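Local structure of cell wall surface anchor family protein (Streptococcus agalactiae serogroup V, 3TW0) at residues A[345-348]-A[349-353]; A[194-197]-A[198-202]. The protein forms the adhesive tip of the group B streptococcal pilus, where its metal-binding von Willebrand factor A-type domain, held in this fragment, probably takes part in host attachment. The protein carries 2 engineered substitutions. All coordinates share one frame; numbering follows the deposited sequence.

Interaction 1: A[345-348]-A[349-353]. Engineered in segment 349-353: Cys353 (natural residue Thr).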
loop_
_atom_site.group_PDB
_atom_site.type_symbol
_atom_site.label_atom_id
_atom_site.label_comp_id
_atom_site.label_asym_id
_atom_site.label_seq_id
_atom_site.Cartn_x
_atom_site.Cartn_y
_atom_site.Cartn_z
ATOM N N ILE A 345 12.898 1.042 3.495
ATOM C CA ILE A 345 12.006 1.030 4.668
ATOM C C ILE A 345 12.380 -0.047 5.709
ATOM O O ILE A 345 11.509 -0.629 6.387
ATOM C CB ILE A 345 10.518 0.936 4.249
ATOM C CG1 ILE A 345 10.193 -0.420 3.598
ATOM C CG2 ILE A 345 10.163 2.184 3.349
ATOM C CD1 ILE A 345 8.632 -0.736 3.451
ATOM N N SER A 346 13.680 -0.325 5.794
ATOM C CA SER A 346 14.264 -1.178 6.819
ATOM C C SER A 346 15.267 -0.332 7.588
ATOM O O SER A 346 15.715 0.707 7.083
ATOM C CB SER A 346 14.986 -2.358 6.175
ATOM O OG SER A 346 14.122 -3.104 5.335
ATOM N N SER A 347 15.597 -0.760 8.802
ATOM C CA SER A 347 16.577 -0.070 9.642
ATOM C C SER A 347 17.892 0.210 8.920
ATOM O O SER A 347 18.372 1.331 8.934
ATOM C CB SER A 347 16.845 -0.868 10.919
ATOM O OG SER A 347 15.726 -0.818 11.767
ATOM N N LYS A 348 18.479 -0.807 8.310
ATOM C CA LYS A 348 19.630 -0.593 7.425
ATOM C C LYS A 348 19.619 -1.573 6.267
ATOM O O LYS A 348 18.785 -2.501 6.234
ATOM C CB LYS A 348 20.977 -0.653 8.176
ATOM C CG LYS A 348 21.032 -1.570 9.399
ATOM C CD LYS A 348 21.047 -0.744 10.697
ATOM C CE LYS A 348 20.666 -1.563 11.951
ATOM N NZ LYS A 348 21.204 -2.996 11.984
ATOM N N THR A 349 20.546 -1.368 5.335
ATOM C CA THR A 349 20.678 -2.168 4.131
ATOM C C THR A 349 20.571 -3.682 4.382
ATOM O O THR A 349 19.828 -4.377 3.682
ATOM C CB THR A 349 21.976 -1.774 3.337
ATOM O OG1 THR A 349 21.677 -0.671 2.477
ATOM C CG2 THR A 349 22.504 -2.923 2.470
ATOM N N GLU A 350 21.287 -4.174 5.395
ATOM C CA GLU A 350 21.323 -5.606 5.690
ATOM C C GLU A 350 20.115 -6.104 6.505
ATOM O O GLU A 350 20.045 -7.298 6.885
ATOM C CB GLU A 350 22.640 -5.969 6.399
ATOM C CG GLU A 350 22.707 -5.541 7.866
ATOM C CD GLU A 350 23.318 -4.157 8.068
ATOM O OE1 GLU A 350 23.497 -3.406 7.077
ATOM O OE2 GLU A 350 23.634 -3.828 9.234
ATOM N N ASN A 351 19.179 -5.203 6.801
ATOM C CA ASN A 351 17.953 -5.623 7.472
ATOM C C ASN A 351 16.829 -5.875 6.476
ATOM O O ASN A 351 15.722 -6.213 6.870
ATOM C CB ASN A 351 17.547 -4.652 8.574
ATOM C CG ASN A 351 18.528 -4.659 9.738
ATOM O OD1 ASN A 351 18.955 -5.718 10.218
ATOM N ND2 ASN A 351 18.878 -3.479 10.205
ATOM N N TYR A 352 17.121 -5.678 5.195
ATOM C CA TYR A 352 16.379 -6.332 4.147
ATOM C C TYR A 352 17.009 -7.710 3.826
ATOM O O TYR A 352 18.175 -7.781 3.497
ATOM C CB TYR A 352 16.301 -5.502 2.846
ATOM C CG TYR A 352 15.761 -6.390 1.737
ATOM C CD1 TYR A 352 14.454 -6.863 1.804
ATOM C CD2 TYR A 352 16.575 -6.840 0.680
ATOM C CE1 TYR A 352 13.929 -7.719 0.837
ATOM C CE2 TYR A 352 16.037 -7.718 -0.328
ATOM C CZ TYR A 352 14.710 -8.156 -0.210
ATOM O OH TYR A 352 14.120 -9.005 -1.124
ATOM N N CYS A 353 16.231 -8.788 3.913
ATOM C CA CYS A 353 16.710 -10.117 3.538
ATOM C C CYS A 353 15.680 -10.737 2.612
ATOM O O CYS A 353 14.470 -10.616 2.860
ATOM C CB CYS A 353 16.878 -11.018 4.780
ATOM S SG CYS A 353 17.897 -10.353 6.131
#

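Interaction 2: A[194-197]-A[198-202]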
loop_
_atom_site.group_PDB
_atom_site.type_symbol
_atom_site.label_atom_id
_atom_site.label_comp_id
_atom_site.label_asym_id
_atom_site.label_seq_id
_atom_site.Cartn_x
_atom_site.Cartn_y
_atom_site.Cartn_z
ATOM N N ASN A 194 10.312 23.722 -4.068
ATOM C CA ASN A 194 10.566 24.425 -2.822
ATOM C C ASN A 194 9.577 24.027 -1.724
ATOM O O ASN A 194 9.927 24.013 -0.552
ATOM C CB ASN A 194 10.593 25.950 -3.030
ATOM C CG ASN A 194 11.844 26.425 -3.792
ATOM O OD1 ASN A 194 12.897 25.791 -3.723
ATOM N ND2 ASN A 194 11.724 27.544 -4.518
ATOM N N GLN A 195 8.339 23.688 -2.094
ATOM C CA GLN A 195 7.362 23.223 -1.088
ATOM C C GLN A 195 7.829 21.888 -0.521
ATOM O O GLN A 195 7.832 21.684 0.679
ATOM C CB GLN A 195 5.955 23.082 -1.690
ATOM C CG GLN A 195 5.272 24.405 -2.031
ATOM C CD GLN A 195 3.797 24.212 -2.307
ATOM O OE1 GLN A 195 3.127 23.424 -1.625
ATOM N NE2 GLN A 195 3.299 24.890 -3.317
ATOM N N PHE A 196 8.281 21.011 -1.393
ATOM C CA PHE A 196 8.730 19.656 -1.000
ATOM C C PHE A 196 9.925 19.772 -0.062
ATOM O O PHE A 196 9.931 19.226 1.062
ATOM C CB PHE A 196 9.105 18.885 -2.270
ATOM C CG PHE A 196 9.554 17.462 -2.034
ATOM C CD1 PHE A 196 8.621 16.439 -1.841
ATOM C CD2 PHE A 196 10.927 17.128 -2.079
ATOM C CE1 PHE A 196 9.045 15.122 -1.668
ATOM C CE2 PHE A 196 11.343 15.833 -1.890
ATOM C CZ PHE A 196 10.410 14.817 -1.673
ATOM N N ASN A 197 10.925 20.513 -0.525
ATOM C CA ASN A 197 12.084 20.887 0.305
ATOM C C ASN A 197 11.742 21.438 1.683
ATOM O O ASN A 197 12.415 21.074 2.647
ATOM C CB ASN A 197 12.982 21.877 -0.447
ATOM C CG ASN A 197 13.631 21.251 -1.662
ATOM O OD1 ASN A 197 13.573 20.038 -1.838
ATOM N ND2 ASN A 197 14.285 22.076 -2.490
ATOM N N SER A 198 10.710 22.287 1.805
ATOM C CA SER A 198 10.297 22.748 3.141
ATOM C C SER A 198 9.707 21.628 4.000
ATOM O O SER A 198 9.850 21.659 5.236
ATOM C CB SER A 198 9.317 23.926 3.098
ATOM O OG SER A 198 9.848 24.971 2.297
ATOM N N PHE A 199 9.032 20.657 3.384
ATOM C CA PHE A 199 8.556 19.490 4.144
ATOM C C PHE A 199 9.776 18.717 4.692
ATOM O O PHE A 199 9.812 18.356 5.853
ATOM C CB PHE A 199 7.678 18.541 3.300
ATOM C CG PHE A 199 6.451 19.198 2.667
ATOM C CD1 PHE A 199 5.724 20.192 3.340
ATOM C CD2 PHE A 199 6.009 18.780 1.401
ATOM C CE1 PHE A 199 4.605 20.800 2.749
ATOM C CE2 PHE A 199 4.900 19.376 0.810
ATOM C CZ PHE A 199 4.195 20.406 1.499
ATOM N N LEU A 200 10.771 18.477 3.835
ATOM C CA LEU A 200 11.979 17.761 4.225
ATOM C C LEU A 200 12.721 18.486 5.354
ATOM O O LEU A 200 13.321 17.833 6.203
ATOM C CB LEU A 200 12.928 17.621 3.035
ATOM C CG LEU A 200 12.538 16.886 1.728
ATOM C CD1 LEU A 200 13.658 17.018 0.708
ATOM C CD2 LEU A 200 12.210 15.378 1.950
ATOM N N ASN A 201 12.670 19.831 5.348
ATOM C CA ASN A 201 13.432 20.645 6.286
ATOM C C ASN A 201 13.014 20.348 7.706
ATOM O O ASN A 201 13.791 20.550 8.640
ATOM C CB ASN A 201 13.323 22.166 5.963
ATOM C CG ASN A 201 14.199 22.578 4.777
ATOM O OD1 ASN A 201 15.189 21.924 4.488
ATOM N ND2 ASN A 201 13.841 23.667 4.094
ATOM N N LYS A 202 11.807 19.781 7.857
ATOM C CA LYS A 202 11.237 19.509 9.171
ATOM C C LYS A 202 11.815 18.262 9.872
ATOM O O LYS A 202 11.674 18.133 11.081
ATOM C CB LYS A 202 9.695 19.436 9.093
ATOM C CG LYS A 202 9.000 20.768 8.709
ATOM C CD LYS A 202 7.487 20.509 8.599
ATOM C CE LYS A 202 6.722 21.643 7.970
ATOM N NZ LYS A 202 5.270 21.423 8.260
#

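Interaction 1: A[345-348]-A[349-353]
Lys348 and Asn351 are joined by the one backbone hydrogen bond across this turn, Asn351 N to Lys348 O at 2.8 Å. Its N-H...O angle is 155°, and the three-residue spacing fits the 3-10 segment 349-351. Thr349 O repeats the pattern toward Tyr352 N at 3.4 Å, a weak bond.

The charged contact is looser. Lys348 NZ and Glu350 OE2 form a long salt bridge at 3.8 Å, and OE2 lies nearer the lysine's methylene CG, at 3.4 Å. Glu350 CG stands between its own backbone N and carbonyl carbon (chi1 75°), which helps bring the carboxylate to the lysine chain, the two side chains crossing at an angle.

A looser van der Waals contact is that of Ser346 CB with Asn351 CB, 4.2 Å apart. Ser346 OG is engaged by Thr322 and Met342 O, while Ser347 OG bonds Ile320 N. Backbone bonds tie Asn351 and Cys353 to strand 319-324, and the engineered Cys353 is disulfide-bonded to Cys360.

The chemistry implies a turn shaped by its backbone bond and by the serines' links to strand 319-324, with the exposed Lys348-Glu350 pair probably adding only modest electrostatic attraction.

Interaction 2: A[194-197]-A[198-202]
Leu200 lies one helical turn beyond Phe196, and its side chain runs from the backbone out to the aromatic ring. Its CB rests 3.5 Å from Asn197 O. The next atom, Leu200 CG, lies 3.6 Å from Phe196 O and approaches ring atom CE2. At the tip both leucine methyls come closest to Phe196 CE2, CD1 at 3.7 Å and CD2 at 4.0 Å, the latter also nearing CZ of the ring. With Phe196 CG opposite its own backbone N (chi1 -179°) and chi2 at 81°, the CD2-CE2 side of the phenylalanine ring lies toward the leucine. The backbones beneath share the bond Leu200 N to Phe196 O, 3.0 Å long.

Phe199 makes a different kind of contact. Its ring lies with one face against the preceding turn, and Gln195 O sits 3.4 Å above the ring plane, over the centre; the same oxygen accepts the hydrogen bond from Phe199 N. On the polar side, Asn194 O is gripped twice. Ser198 N and Ser198 OG, each at 3.0 Å, reach it from opposite faces of its plane, the hydroxyl being folded back beside its own N (chi1 -53°).

Gln195 has its amide fixed outside the helix, OE1 by Asn185 N and NE2 by Thr190 O. The apolar pair meets helix 302-312: Phe196 and Leu200 both touch Leu307. Phe196 also makes a cation-pi contact with Lys296, and Phe199 packs on loop residues Ile182 and Asp213. Helix 192-201 is thus laid on helix 302-312 and the loops beside it.

From the N terminus, interaction 2 comes first, on helix 192-201, which follows strand 165-172 of the parallel sheet. Interaction 1 comes much later, in the connection from helix 335-344 to the outermost strand 352-354. Each closes a local turn; the two stand in series, neither nested nor crossed. The centres of interactions 1 and 2 are 26 Å apart and the nearest atoms of interactions 1 and 2 about 13 Å apart, so they do not touch. Helix 302-312 is a neighbour of both, touched by helix 192-201 and, through Thr306 and Phe309, by Ile345. Interaction 1 leads into the sheet's outermost strand, whereas interaction 2 belongs to a helix packed on helix 302-312.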